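Long-range contacts in putative SnoaL-like polyketide cyclase (PDB 3KKG), which is of unestablished function but probably resembles the polyketide cyclases of the SnoaL family, which share the NTF2-like fold: residues Gly40-His46 and Ile125-Thr131; Trp33-Pro39 and Glu52-Gln56. All coordinates share one frame; numbering follows the deposited sequence. Where two conformers were deposited one is given.

Contact 1 (Gly40-His46 and Ile125-Thr131); sequences GFRSIFH and IEMRYFT
Glu126 reaches from its strand to Arg42 on strand 41-45, its parallel neighbour in the otherwise largely antiparallel mixed sheet of the NTF2-like fold. Its CB and CG pass the carbonyl oxygen of Arg42, Glu126 CG 3.6 Å from Arg42 O; Glu126 CD then rests against Ile44 CD1 at 3.8 Å. With CG anti to the backbone N (chi1 -175°) and the chain extended, the carboxylate ends between two arginines. Glu126 OE1 accepts from Arg42 NE (3.0 Å) and Glu126 OE2 from Arg128 NE (2.8 Å), both on the anti side and both tilted from the carboxylate plane, the second more so. Arg42 has a second acid partner, Glu52, and Arg128 reaches Glu76 of the second subunit. Without the carboxylate, as with an alanine here, Arg42 and Arg128 would probably lose the acid that lies between them.

Backbone bonds tie the strands, among them Ile44 N to Met127 O at 2.9 Å. On the face of Ser43, Met127, Phe45 and Tyr129, Met127 CB meets Phe41 CZ at the ring edge. Beyond the strand end, His46 NE2 accepts from Thr131 N (2.9 Å). Between two guanidinium groups, the Glu126 carboxylate is likely to remain ionised.

Contact 2 (Trp33-Pro39 and Glu52-Gln56); sequences WRETMTP and EGIEQ
Ile54 points its side chain into the corner made by Trp33, Met37 and Pro39, crossing Met37 at about a right angle. Its CG1 lies anti to the backbone N: chi1 -173° carries CG1, and with it CD1, toward Met37 and the edge of Trp33. There Ile54 CD1 makes a close contact with Met37 CB, 3.4 Å away, and lies 4.2 Å from Trp33 CE3, at the edge of the indole. The other branch, Ile54 CG2, lies 3.8 Å from Pro39 CA, so a beta-branched residue suits a place with walls to fill in two directions. Met37, a selenomethionine, bends at chi2 and carries its CE over the centre of the Trp33 ring, 3.6 Å above the plane; its flexible chain can fold back across a broad flat surface. Trp33 NE1 hydrogen-bonds to Gly22 O.

Arg34 and Glu55 also cross at about a right angle, but their flat ends come nearly coplanar, with planes 12° apart. The guanidinium meets the carboxylate side-on: Arg34 NE gives to Glu55 OE2 at 2.9 Å and Arg34 NH2 to Glu55 OE1 at 3.1 Å. Both oxygens use their syn lone pairs and both bonds are almost straight, a two-pronged grip that fixes the rotation of each group. Asp31 takes the third nitrogen, NH1.

At the start of helix 54-67, Ile54 N donates to Pro39 O (3.0 Å). Gly53, at the N-cap position, has a positive phi of 103°, where a side chain would be jammed against the preceding carbonyl. The pattern is a helix start docked on the end of another helix, within the alpha+beta cone of the NTF2-like fold, where helices pack against a curved sheet.

Overall arrangement
Contact 1's centre is about 8 Å from the chain centre, contact 2's about 13 Å. Contact 1 is the more buried, whereas the salt bridge of contact 2 is on exposed residues. The first joins neighbouring strands of the mixed sheet by a regular backbone ladder; the second joins the end of helix 29-36 and the corner after strand 37-38 to the start of helix 54-67, through side chains and a single backbone bond. Both combine apolar packing with an acid-arginine pairing, but that of contact 1 extends to the second subunit, whereas no other chain of the assembly touches contact 2. They meet directly: Arg42 bridges to Glu52, and Phe41 packs on Ile54.

Contact 1 (Gly40-His46 and Ile125-Thr131)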
ATOM      1  N   GLY A  40      23.074   2.869  -3.114  1.00 18.56           N
ATOM      2  CA  GLY A  40      22.306   2.186  -4.151  1.00 19.19           C
ATOM      3  C   GLY A  40      20.823   2.020  -3.806  1.00 19.72           C
ATOM      4  O   GLY A  40      20.133   1.234  -4.448  1.00 19.53           O
ATOM      5  N   PHE A  41      20.353   2.765  -2.804  1.00 18.82           N
ATOM      6  CA  PHE A  41      18.919   2.811  -2.454  1.00 18.62           C
ATOM      7  C   PHE A  41      18.053   2.934  -3.685  1.00 19.41           C
ATOM      8  O   PHE A  41      18.367   3.672  -4.628  1.00 20.12           O
ATOM      9  CB  PHE A  41      18.699   3.989  -1.529  1.00 20.13           C
ATOM     10  CG  PHE A  41      17.263   4.275  -1.232  1.00 17.42           C
ATOM     11  CD1 PHE A  41      16.529   3.433  -0.461  1.00 20.21           C
ATOM     12  CD2 PHE A  41      16.667   5.445  -1.685  1.00 18.68           C
ATOM     13  CE1 PHE A  41      15.184   3.756  -0.139  1.00 19.53           C
ATOM     14  CE2 PHE A  41      15.402   5.781  -1.350  1.00 18.91           C
ATOM     15  CZ  PHE A  41      14.627   4.928  -0.616  1.00 18.45           C
ATOM     16  N   ARG A  42      16.942   2.212  -3.660  1.00 18.84           N
ATOM     17  CA  ARG A  42      15.945   2.212  -4.745  1.00 20.56           C
ATOM     18  C   ARG A  42      14.586   2.630  -4.167  1.00 18.11           C
ATOM     19  O   ARG A  42      14.154   2.102  -3.144  1.00 18.86           O
ATOM     20  CB  ARG A  42      15.719   0.782  -5.276  1.00 23.31           C
ATOM     21  CG  ARG A  42      16.854   0.209  -6.038  1.00 30.58           C
ATOM     22  CD  ARG A  42      16.830  -1.329  -6.038  1.00 31.76           C
ATOM     23  NE  ARG A  42      15.525  -1.867  -6.406  1.00 39.41           N
ATOM     24  CZ  ARG A  42      15.099  -2.114  -7.643  1.00 38.98           C
ATOM     25  NH1 ARG A  42      15.846  -1.886  -8.698  1.00 43.53           N
ATOM     26  NH2 ARG A  42      13.894  -2.619  -7.821  1.00 43.08           N
ATOM     27  N   SER A  43      13.944   3.531  -4.890  0.50 17.64           N
ATOM     28  CA  SER A  43      12.661   4.087  -4.548  0.50 16.59           C
ATOM     29  C   SER A  43      11.634   3.640  -5.603  0.50 16.31           C
ATOM     30  O   SER A  43      11.888   3.693  -6.803  0.50 16.39           O
ATOM     31  CB  SER A  43      12.773   5.604  -4.520  0.50 17.35           C
ATOM     32  OG  SER A  43      11.533   6.168  -4.149  0.50 18.17           O
ATOM     33  N   ILE A  44      10.492   3.163  -5.149  0.50 16.56           N
ATOM     34  CA  ILE A  44       9.473   2.636  -6.032  0.50 16.34           C
ATOM     35  C   ILE A  44       8.167   3.353  -5.663  0.50 16.59           C
ATOM     36  O   ILE A  44       7.718   3.264  -4.498  0.50 16.30           O
ATOM     37  CB  ILE A  44       9.317   1.112  -5.863  0.50 16.94           C
ATOM     38  CG1 ILE A  44      10.587   0.396  -6.349  0.50 20.88           C
ATOM     39  CG2 ILE A  44       8.075   0.591  -6.629  0.50 17.14           C
ATOM     40  CD1 ILE A  44      10.642  -1.093  -5.994  0.50 19.70           C
ATOM     41  N   PHE A  45       7.620   4.106  -6.612  1.00 18.03           N
ATOM     42  CA  PHE A  45       6.437   4.911  -6.387  1.00 17.22           C
ATOM     43  C   PHE A  45       5.291   4.242  -7.109  1.00 17.52           C
ATOM     44  O   PHE A  45       5.258   4.245  -8.340  1.00 17.73           O
ATOM     45  CB  PHE A  45       6.695   6.316  -6.906  1.00 17.73           C
ATOM     46  CG  PHE A  45       5.599   7.290  -6.666  1.00 19.00           C
ATOM     47  CD1 PHE A  45       5.408   7.820  -5.438  1.00 19.57           C
ATOM     48  CD2 PHE A  45       4.800   7.711  -7.693  1.00 19.22           C
ATOM     49  CE1 PHE A  45       4.450   8.813  -5.221  1.00 19.49           C
ATOM     50  CE2 PHE A  45       3.798   8.681  -7.477  1.00 20.98           C
ATOM     51  CZ  PHE A  45       3.617   9.185  -6.238  1.00 20.69           C
ATOM     52  N   HIS A  46       4.374   3.619  -6.384  1.00 17.41           N
ATOM     53  CA  HIS A  46       3.268   2.872  -6.965  1.00 17.33           C
ATOM     54  C   HIS A  46       3.873   1.818  -7.939  1.00 17.00           C
ATOM     55  O   HIS A  46       4.716   1.024  -7.547  1.00 18.11           O
ATOM     56  CB  HIS A  46       2.224   3.837  -7.581  1.00 19.48           C
ATOM     57  CG  HIS A  46       1.604   4.748  -6.577  1.00 18.22           C
ATOM     58  ND1 HIS A  46       2.213   5.923  -6.186  1.00 19.86           N
ATOM     59  CD2 HIS A  46       0.530   4.600  -5.761  1.00 19.51           C
ATOM     60  CE1 HIS A  46       1.505   6.471  -5.198  1.00 19.35           C
ATOM     61  NE2 HIS A  46       0.491   5.682  -4.921  1.00 18.15           N
ATOM     62  N   ILE A 125      17.586   0.018   2.157  1.00 18.91           N
ATOM     63  CA  ILE A 125      17.989  -0.254   0.755  1.00 17.60           C
ATOM     64  C   ILE A 125      16.876  -0.100  -0.297  1.00 17.88           C
ATOM     65  O   ILE A 125      17.170  -0.006  -1.509  1.00 19.22           O
ATOM     66  CB  ILE A 125      18.646  -1.639   0.627  1.00 17.21           C
ATOM     67  CG1 ILE A 125      17.654  -2.791   0.901  1.00 18.60           C
ATOM     68  CG2 ILE A 125      19.844  -1.749   1.592  1.00 20.00           C
ATOM     69  CD1 ILE A 125      18.229  -4.192   0.587  1.00 23.00           C
ATOM     70  N   GLU A 126      15.635  -0.135   0.150  1.00 17.93           N
ATOM     71  CA  GLU A 126      14.518  -0.013  -0.781  1.00 18.02           C
ATOM     72  C   GLU A 126      13.295   0.504  -0.035  1.00 17.42           C
ATOM     73  O   GLU A 126      13.079   0.188   1.156  1.00 19.06           O
ATOM     74  CB  GLU A 126      14.182  -1.358  -1.414  1.00 19.29           C
ATOM     75  CG  GLU A 126      13.096  -1.251  -2.496  1.00 20.87           C
ATOM     76  CD  GLU A 126      12.911  -2.523  -3.280  1.00 23.09           C
ATOM     77  OE1 GLU A 126      13.767  -2.816  -4.125  1.00 27.60           O
ATOM     78  OE2 GLU A 126      11.936  -3.244  -2.936  1.00 34.85           O
HETATM   79  N   MSE A 127      12.516   1.310  -0.737  1.00 17.52           N
HETATM   80  CA  MSE A 127      11.293   1.872  -0.248  1.00 17.43           C
HETATM   81  C   MSE A 127      10.238   1.758  -1.339  1.00 18.42           C
HETATM   82  O   MSE A 127      10.492   2.229  -2.443  1.00 18.28           O
HETATM   83  CB  MSE A 127      11.508   3.346   0.103  1.00 19.86           C
HETATM   84  CG  MSE A 127      10.311   4.059   0.651  1.00 18.28           C
HETATM   85 SE   MSE A 127      10.770   5.878   1.094  0.75 22.35          SE
HETATM   86  CE  MSE A 127      10.857   6.495  -0.628  1.00 25.22           C
ATOM     87  N   ARG A 128       9.123   1.095  -1.047  1.00 17.08           N
ATOM     88  CA  ARG A 128       7.987   1.000  -1.939  1.00 16.61           C
ATOM     89  C   ARG A 128       6.850   1.793  -1.346  1.00 17.63           C
ATOM     90  O   ARG A 128       6.681   1.843  -0.132  1.00 19.54           O
ATOM     91  CB  ARG A 128       7.534  -0.456  -2.117  1.00 17.11           C
ATOM     92  CG  ARG A 128       8.581  -1.358  -2.676  1.00 19.73           C
ATOM     93  CD  ARG A 128       8.151  -2.826  -2.603  1.00 18.38           C
ATOM     94  NE  ARG A 128       9.152  -3.697  -3.193  1.00 22.38           N
ATOM     95  CZ  ARG A 128       8.858  -4.946  -3.537  1.00 27.14           C
ATOM     96  NH1 ARG A 128       7.634  -5.436  -3.387  1.00 28.59           N
ATOM     97  NH2 ARG A 128       9.813  -5.721  -4.050  1.00 32.36           N
ATOM     98  N   TYR A 129       6.084   2.480  -2.168  1.00 16.85           N
ATOM     99  CA  TYR A 129       5.080   3.403  -1.716  1.00 16.59           C
ATOM    100  C   TYR A 129       3.757   3.238  -2.433  1.00 16.33           C
ATOM    101  O   TYR A 129       3.691   3.174  -3.649  1.00 16.77           O
ATOM    102  CB  TYR A 129       5.607   4.852  -1.903  1.00 18.00           C
ATOM    103  CG  TYR A 129       4.664   5.869  -1.338  1.00 17.85           C
ATOM    104  CD1 TYR A 129       4.590   6.054   0.031  1.00 19.41           C
ATOM    105  CD2 TYR A 129       3.854   6.635  -2.133  1.00 18.54           C
ATOM    106  CE1 TYR A 129       3.695   6.919   0.576  1.00 19.18           C
ATOM    107  CE2 TYR A 129       2.962   7.532  -1.583  1.00 18.23           C
ATOM    108  CZ  TYR A 129       2.900   7.684  -0.237  1.00 18.73           C
ATOM    109  OH  TYR A 129       1.999   8.562   0.333  1.00 19.71           O
ATOM    110  N   PHE A 130       2.677   3.395  -1.648  1.00 17.16           N
ATOM    111  CA  PHE A 130       1.344   3.581  -2.207  1.00 17.15           C
ATOM    112  C   PHE A 130       0.542   4.569  -1.405  1.00 16.34           C
ATOM    113  O   PHE A 130       0.539   4.512  -0.172  1.00 16.65           O
ATOM    114  CB  PHE A 130       0.505   2.313  -2.191  1.00 17.63           C
ATOM    115  CG  PHE A 130       1.079   1.152  -2.935  1.00 18.06           C
ATOM    116  CD1 PHE A 130       1.966   0.289  -2.346  1.00 19.30           C
ATOM    117  CD2 PHE A 130       0.661   0.849  -4.229  1.00 18.35           C
ATOM    118  CE1 PHE A 130       2.483  -0.820  -3.057  1.00 19.01           C
ATOM    119  CE2 PHE A 130       1.134  -0.246  -4.923  1.00 18.35           C
ATOM    120  CZ  PHE A 130       2.029  -1.058  -4.357  1.00 18.31           C
ATOM    121  N   THR A 131      -0.217   5.423  -2.075  1.00 17.41           N
ATOM    122  CA  THR A 131      -1.362   6.143  -1.509  1.00 16.74           C
ATOM    123  C   THR A 131      -2.559   5.957  -2.400  1.00 18.89           C
ATOM    124  O   THR A 131      -2.531   5.172  -3.322  1.00 19.17           O
ATOM    125  CB  THR A 131      -0.991   7.594  -1.195  1.00 18.96           C
ATOM    126  OG1 THR A 131      -2.076   8.206  -0.455  1.00 18.53           O
ATOM    127  CG2 THR A 131      -0.753   8.444  -2.448  1.00 19.56           C
TER
HETATM  128  O   HOH W   1      18.970  -0.793  -3.102  1.00 30.68           O
HETATM  129  O   HOH W   2      12.030  -4.341  -5.998  1.00 36.01           O
HETATM  130  O   HOH W   3       5.129   0.625  -4.806  1.00 13.27           O

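Contact 2 (Trp33-Pro39 and Glu52-Gln56)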
ATOM      1  N   TRP A  33      18.151  11.359   4.968  1.00 17.75           N
ATOM      2  CA  TRP A  33      18.131  10.311   3.954  1.00 18.60           C
ATOM      3  C   TRP A  33      19.552   9.782   3.666  1.00 20.04           C
ATOM      4  O   TRP A  33      19.775   8.578   3.589  1.00 19.24           O
ATOM      5  CB  TRP A  33      17.475  10.802   2.665  1.00 18.78           C
ATOM      6  CG  TRP A  33      15.974  10.807   2.672  1.00 17.65           C
ATOM      7  CD1 TRP A  33      15.166  11.226   3.674  1.00 18.35           C
ATOM      8  CD2 TRP A  33      15.108  10.379   1.617  1.00 17.47           C
ATOM      9  NE1 TRP A  33      13.844  11.061   3.324  1.00 18.17           N
ATOM     10  CE2 TRP A  33      13.781  10.549   2.072  1.00 17.03           C
ATOM     11  CE3 TRP A  33      15.311   9.844   0.340  1.00 17.90           C
ATOM     12  CZ2 TRP A  33      12.675  10.235   1.289  1.00 17.49           C
ATOM     13  CZ3 TRP A  33      14.222   9.523  -0.421  1.00 19.43           C
ATOM     14  CH2 TRP A  33      12.932   9.747   0.034  1.00 18.10           C
ATOM     15  N   ARG A  34      20.516  10.688   3.525  1.00 21.09           N
ATOM     16  CA  ARG A  34      21.892  10.268   3.226  1.00 21.67           C
ATOM     17  C   ARG A  34      22.532   9.433   4.333  1.00 21.64           C
ATOM     18  O   ARG A  34      23.340   8.559   4.049  1.00 25.46           O
ATOM     19  CB  ARG A  34      22.768  11.469   2.889  1.00 22.16           C
ATOM     20  CG  ARG A  34      22.354  12.145   1.601  1.00 21.31           C
ATOM     21  CD  ARG A  34      23.217  13.330   1.260  1.00 22.95           C
ATOM     22  NE  ARG A  34      22.729  13.990   0.041  1.00 20.82           N
ATOM     23  CZ  ARG A  34      22.206  15.217  -0.020  1.00 21.28           C
ATOM     24  NH1 ARG A  34      22.096  15.995   1.051  1.00 25.45           N
ATOM     25  NH2 ARG A  34      21.786  15.679  -1.182  1.00 25.45           N
ATOM     26  N   GLU A  35      22.152   9.672   5.582  1.00 21.89           N
ATOM     27  CA  GLU A  35      22.648   8.842   6.686  1.00 23.08           C
ATOM     28  C   GLU A  35      21.890   7.531   6.913  1.00 22.73           C
ATOM     29  O   GLU A  35      22.401   6.609   7.535  1.00 24.41           O
ATOM     30  CB  GLU A  35      22.739   9.639   7.970  1.00 27.97           C
ATOM     31  CG  GLU A  35      21.471  10.116   8.627  1.00 30.45           C
ATOM     32  CD  GLU A  35      21.794  11.052   9.815  1.00 36.13           C
ATOM     33  OE1 GLU A  35      22.538  10.612  10.715  1.00 43.50           O
ATOM     34  OE2 GLU A  35      21.352  12.228   9.825  1.00 46.43           O
ATOM     35  N   THR A  36      20.678   7.437   6.374  1.00 20.80           N
ATOM     36  CA  THR A  36      19.783   6.291   6.595  1.00 21.13           C
ATOM     37  C   THR A  36      19.792   5.261   5.453  1.00 19.72           C
ATOM     38  O   THR A  36      19.677   4.052   5.657  1.00 21.27           O
ATOM     39  CB  THR A  36      18.336   6.860   6.767  1.00 19.68           C
ATOM     40  OG1 THR A  36      18.338   7.716   7.928  1.00 24.49           O
ATOM     41  CG2 THR A  36      17.314   5.757   7.022  1.00 24.07           C
HETATM   42  N   MSE A  37      19.787   5.780   4.221  0.70 18.98           N
HETATM   43  CA  MSE A  37      19.741   4.949   3.002  0.70 18.50           C
HETATM   44  C   MSE A  37      21.164   4.615   2.542  0.70 20.16           C
HETATM   45  O   MSE A  37      22.105   5.390   2.765  0.70 20.79           O
HETATM   46  CB  MSE A  37      19.033   5.680   1.851  0.70 18.65           C
HETATM   47  CG  MSE A  37      17.508   5.650   1.854  0.70 17.09           C
HETATM   48 SE   MSE A  37      16.640   6.700   3.303  0.53 16.76          SE
HETATM   49  CE  MSE A  37      14.855   6.848   2.489  0.70 18.97           C
ATOM     50  N   THR A  38      21.285   3.483   1.847  1.00 19.17           N
ATOM     51  CA  THR A  38      22.545   3.111   1.172  1.00 19.74           C
ATOM     52  C   THR A  38      22.656   3.895  -0.139  1.00 18.48           C
ATOM     53  O   THR A  38      21.691   4.435  -0.653  1.00 17.85           O
ATOM     54  CB  THR A  38      22.580   1.618   0.860  1.00 17.51           C
ATOM     55  OG1 THR A  38      21.491   1.286  -0.014  1.00 20.18           O
ATOM     56  CG2 THR A  38      22.495   0.811   2.169  1.00 19.17           C
ATOM     57  N   PRO A  39      23.874   4.019  -0.668  1.00 18.06           N
ATOM     58  CA  PRO A  39      24.058   4.754  -1.932  1.00 18.56           C
ATOM     59  C   PRO A  39      23.252   4.186  -3.108  1.00 18.84           C
ATOM     60  O   PRO A  39      22.825   4.928  -3.997  1.00 21.11           O
ATOM     61  CB  PRO A  39      25.565   4.626  -2.189  1.00 17.86           C
ATOM     62  CG  PRO A  39      26.135   4.278  -0.859  1.00 19.11           C
ATOM     63  CD  PRO A  39      25.142   3.521  -0.097  1.00 18.22           C
ATOM     64  N   GLU A  52      16.752   4.631  -9.060  1.00 18.58           N
ATOM     65  CA  GLU A  52      17.924   3.944  -8.539  1.00 19.53           C
ATOM     66  C   GLU A  52      18.988   4.963  -8.126  1.00 19.13           C
ATOM     67  O   GLU A  52      19.412   5.809  -8.929  1.00 20.19           O
ATOM     68  CB  GLU A  52      18.545   3.054  -9.594  1.00 23.40           C
ATOM     69  CG  GLU A  52      17.603   2.138 -10.295  1.00 29.52           C
ATOM     70  CD  GLU A  52      17.479   0.790  -9.659  1.00 36.81           C
ATOM     71  OE1 GLU A  52      18.252   0.448  -8.718  1.00 43.09           O
ATOM     72  OE2 GLU A  52      16.602   0.049 -10.144  1.00 40.73           O
ATOM     73  N   GLY A  53      19.492   4.805  -6.912  1.00 18.72           N
ATOM     74  CA  GLY A  53      20.513   5.702  -6.390  1.00 19.85           C
ATOM     75  C   GLY A  53      19.957   6.706  -5.416  1.00 18.74           C
ATOM     76  O   GLY A  53      18.907   7.262  -5.629  1.00 18.76           O
ATOM     77  N   ILE A  54      20.692   6.967  -4.340  0.50 17.94           N
ATOM     78  CA  ILE A  54      20.191   7.837  -3.283  0.50 18.07           C
ATOM     79  C   ILE A  54      19.949   9.288  -3.739  0.50 19.07           C
ATOM     80  O   ILE A  54      18.922   9.879  -3.405  0.50 18.35           O
ATOM     81  CB  ILE A  54      21.120   7.779  -2.022  0.50 19.52           C
ATOM     82  CG1 ILE A  54      20.496   8.558  -0.855  0.50 20.23           C
ATOM     83  CG2 ILE A  54      22.545   8.242  -2.348  0.50 17.82           C
ATOM     84  CD1 ILE A  54      19.080   8.117  -0.465  0.50 18.61           C
ATOM     85  N   GLU A  55      20.864   9.866  -4.517  1.00 18.43           N
ATOM     86  CA  GLU A  55      20.652  11.242  -4.952  1.00 19.44           C
ATOM     87  C   GLU A  55      19.461  11.361  -5.899  1.00 17.93           C
ATOM     88  O   GLU A  55      18.684  12.330  -5.818  1.00 19.28           O
ATOM     89  CB  GLU A  55      21.888  11.807  -5.609  1.00 19.84           C
ATOM     90  CG  GLU A  55      23.049  11.969  -4.650  1.00 21.37           C
ATOM     91  CD  GLU A  55      22.690  12.774  -3.431  1.00 20.52           C
ATOM     92  OE1 GLU A  55      21.989  13.790  -3.576  1.00 26.37           O
ATOM     93  OE2 GLU A  55      23.106  12.383  -2.318  1.00 26.88           O
ATOM     94  N   GLN A  56      19.313  10.358  -6.766  1.00 19.33           N
ATOM     95  CA  GLN A  56      18.163  10.289  -7.693  1.00 18.58           C
ATOM     96  C   GLN A  56      16.864  10.153  -6.921  1.00 17.94           C
ATOM     97  O   GLN A  56      15.858  10.824  -7.220  1.00 19.25           O
ATOM     98  CB  GLN A  56      18.337   9.122  -8.650  1.00 19.86           C
ATOM     99  CG  GLN A  56      19.509   9.295  -9.644  1.00 23.02           C
ATOM    100  CD  GLN A  56      20.874   8.819  -9.121  1.00 20.86           C
ATOM    101  OE1 GLN A  56      21.062   8.560  -7.939  1.00 21.58           O
ATOM    102  NE2 GLN A  56      21.856   8.756 -10.026  1.00 23.16           N
TER